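PDB 2Z5B: uncharacterized protein YLR021W from Saccharomyces cerevisiae, which assists assembly of the 20S proteasome by promoting alpha-ring formation, acting as a heterodimer with POC4 that binds proteasome precursors. Local coordinates for residues 23-28 against 43-48. Residues are numbered along the deposited sequence; the frame is centred on the assembly and turned at random.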
loop_
_atom_site.group_PDB
_atom_site.type_symbol
_atom_site.label_atom_id
_atom_site.label_comp_id
_atom_site.label_asym_id
_atom_site.label_seq_id
_atom_site.Cartn_x
_atom_site.Cartn_y
_atom_site.Cartn_z
ATOM N N GLU B 23 -2.092 27.710 0.959
ATOM C CA GLU B 23 -2.945 26.566 0.638
ATOM C C GLU B 23 -2.297 25.260 1.096
ATOM O O GLU B 23 -1.310 24.792 0.507
ATOM C CB GLU B 23 -3.276 26.528 -0.862
ATOM C CG GLU B 23 -4.119 27.710 -1.361
ATOM C CD GLU B 23 -5.599 27.622 -0.973
ATOM O OE1 GLU B 23 -5.913 27.398 0.219
ATOM O OE2 GLU B 23 -6.455 27.804 -1.867
ATOM N N ASN B 24 -2.851 24.689 2.162
ATOM C CA ASN B 24 -2.298 23.481 2.761
ATOM C C ASN B 24 -2.747 22.209 2.043
ATOM O O ASN B 24 -3.942 21.957 1.879
ATOM C CB ASN B 24 -2.603 23.423 4.261
ATOM C CG ASN B 24 -1.541 24.133 5.108
ATOM O OD1 ASN B 24 -1.351 23.799 6.281
ATOM N ND2 ASN B 24 -0.845 25.108 4.513
ATOM N N LYS B 25 -1.765 21.441 1.586
ATOM C CA LYS B 25 -1.989 20.190 0.873
ATOM C C LYS B 25 -2.424 19.095 1.848
ATOM O O LYS B 25 -1.881 18.991 2.943
ATOM C CB LYS B 25 -0.698 19.790 0.154
ATOM C CG LYS B 25 -0.320 20.686 -1.027
ATOM C CD LYS B 25 1.188 20.679 -1.293
ATOM C CE LYS B 25 1.879 21.962 -0.806
ATOM N NZ LYS B 25 1.975 22.093 0.691
ATOM N N GLU B 26 -3.400 18.281 1.453
ATOM C CA GLU B 26 -3.900 17.214 2.313
ATOM C C GLU B 26 -2.906 16.053 2.352
ATOM O O GLU B 26 -2.463 15.571 1.304
ATOM C CB GLU B 26 -5.270 16.709 1.834
ATOM C CG GLU B 26 -6.403 17.746 1.879
ATOM C CD GLU B 26 -7.732 17.175 1.437
ATOM O OE1 GLU B 26 -7.779 15.971 1.089
ATOM O OE2 GLU B 26 -8.739 17.924 1.436
ATOM N N LEU B 27 -2.545 15.617 3.554
ATOM C CA LEU B 27 -1.713 14.423 3.704
ATOM C C LEU B 27 -2.579 13.310 4.255
ATOM O O LEU B 27 -3.238 13.479 5.286
ATOM C CB LEU B 27 -0.493 14.660 4.611
ATOM C CG LEU B 27 0.541 13.516 4.647
ATOM C CD1 LEU B 27 1.405 13.517 3.394
ATOM C CD2 LEU B 27 1.429 13.550 5.896
ATOM N N TYR B 28 -2.596 12.185 3.547
ATOM C CA TYR B 28 -3.399 11.026 3.948
ATOM C C TYR B 28 -2.542 9.781 4.067
ATOM O O TYR B 28 -1.832 9.398 3.131
ATOM C CB TYR B 28 -4.555 10.776 2.980
ATOM C CG TYR B 28 -5.387 9.568 3.363
ATOM C CD1 TYR B 28 -6.275 9.621 4.445
ATOM C CD2 TYR B 28 -5.274 8.366 2.656
ATOM C CE1 TYR B 28 -7.032 8.501 4.806
ATOM C CE2 TYR B 28 -6.020 7.255 3.008
ATOM C CZ TYR B 28 -6.886 7.331 4.087
ATOM O OH TYR B 28 -7.622 6.231 4.443
ATOM N N ARG B 43 -0.354 9.555 0.821
ATOM C CA ARG B 43 -0.868 10.297 -0.311
ATOM C C ARG B 43 -0.856 11.805 -0.090
ATOM O O ARG B 43 -1.184 12.284 0.990
ATOM C CB ARG B 43 -2.294 9.853 -0.620
ATOM C CG ARG B 43 -2.400 8.409 -1.091
ATOM C CD ARG B 43 -3.801 8.175 -1.563
ATOM N NE ARG B 43 -4.062 6.786 -1.943
ATOM C CZ ARG B 43 -4.874 6.440 -2.933
ATOM N NH1 ARG B 43 -5.439 7.390 -3.685
ATOM N NH2 ARG B 43 -5.088 5.145 -3.202
ATOM N N LEU B 44 -0.527 12.538 -1.151
ATOM C CA LEU B 44 -0.525 13.999 -1.133
ATOM C C LEU B 44 -1.602 14.461 -2.082
ATOM O O LEU B 44 -1.523 14.200 -3.286
ATOM C CB LEU B 44 0.836 14.563 -1.568
ATOM C CG LEU B 44 0.997 16.102 -1.544
ATOM C CD1 LEU B 44 0.575 16.676 -0.210
ATOM C CD2 LEU B 44 2.423 16.502 -1.863
ATOM N N ASN B 45 -2.611 15.133 -1.530
ATOM C CA ASN B 45 -3.829 15.477 -2.272
ATOM C C ASN B 45 -4.417 14.264 -3.016
ATOM O O ASN B 45 -4.876 14.382 -4.145
ATOM C CB ASN B 45 -3.582 16.657 -3.231
ATOM C CG ASN B 45 -3.449 18.006 -2.502
ATOM O OD1 ASN B 45 -2.935 18.975 -3.063
ATOM N ND2 ASN B 45 -3.919 18.070 -1.269
ATOM N N GLY B 46 -4.392 13.100 -2.362
ATOM C CA GLY B 46 -4.957 11.860 -2.933
ATOM C C GLY B 46 -4.021 11.154 -3.899
ATOM O O GLY B 46 -4.276 10.012 -4.335
ATOM N N GLU B 47 -2.930 11.830 -4.249
ATOM C CA GLU B 47 -2.012 11.296 -5.252
ATOM C C GLU B 47 -0.964 10.380 -4.652
ATOM O O GLU B 47 -0.561 10.541 -3.503
ATOM C CB GLU B 47 -1.350 12.420 -6.066
ATOM C CG GLU B 47 -2.359 13.263 -6.809
ATOM C CD GLU B 47 -1.731 14.381 -7.634
ATOM O OE1 GLU B 47 -0.489 14.381 -7.813
ATOM O OE2 GLU B 47 -2.506 15.252 -8.112
ATOM N N MET B 48 -0.512 9.438 -5.471
ATOM C CA MET B 48 0.401 8.388 -5.070
ATOM C C MET B 48 0.999 7.845 -6.364
ATOM O O MET B 48 0.256 7.383 -7.232
ATOM C CB MET B 48 -0.390 7.293 -4.353
ATOM C CG MET B 48 0.420 6.210 -3.736
ATOM S SD MET B 48 -0.569 5.428 -2.465
ATOM C CE MET B 48 -1.515 4.219 -3.392
HETATM O O HOH W 1 -4.052 13.028 0.357
#
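Y28 and R43 form an antiparallel hydrogen-bonded pair at the open end of the hairpin of strands 26-33 and 38-44, with Y28 N to R43 O at 2.9 Å and R43 N to Y28 O at 2.7 Å. L27 and L44 follow as the non-hydrogen-bonded pair, and N45 N donates to E26 O at 2.9 Å where strand 38-44 gives way to a type I' turn from L44 to E47. A water donates to E26 O and accepts from G46 N, tying the turn to the neighbouring strand. On one face of the sheet CG of L44 stands anti to the backbone N (chi1 -178°), and CD1 beyond it meets K25 CB at a tight 3.4 Å; L27 shares this face and packs against helix 162-176. On the other face the R43 chain, extended from CG to NE, passes the Y28 ring obliquely with CD, and its NH1 reaches G46 O at 2.9 Å across the turn. NE is held by the side chain of Q41 and NH1 also donates to P40 O of the neighbouring YPL144W chain, while Y28 OH bonds to E5 on strand 3-9. The terminal amide of N45 lies against the backbone at K25 and E26, crossing the E26 side chain at about a right angle; an alanine here would probably leave a gap beside K25 CG and E26 CB. Backbone pairing and the water thus hold the 44-47 turn against the start of strand 26-33, while the R43 guanidinium, shared among Q41, the turn carbonyl and YPL144W, links the turn to the heterodimer interface.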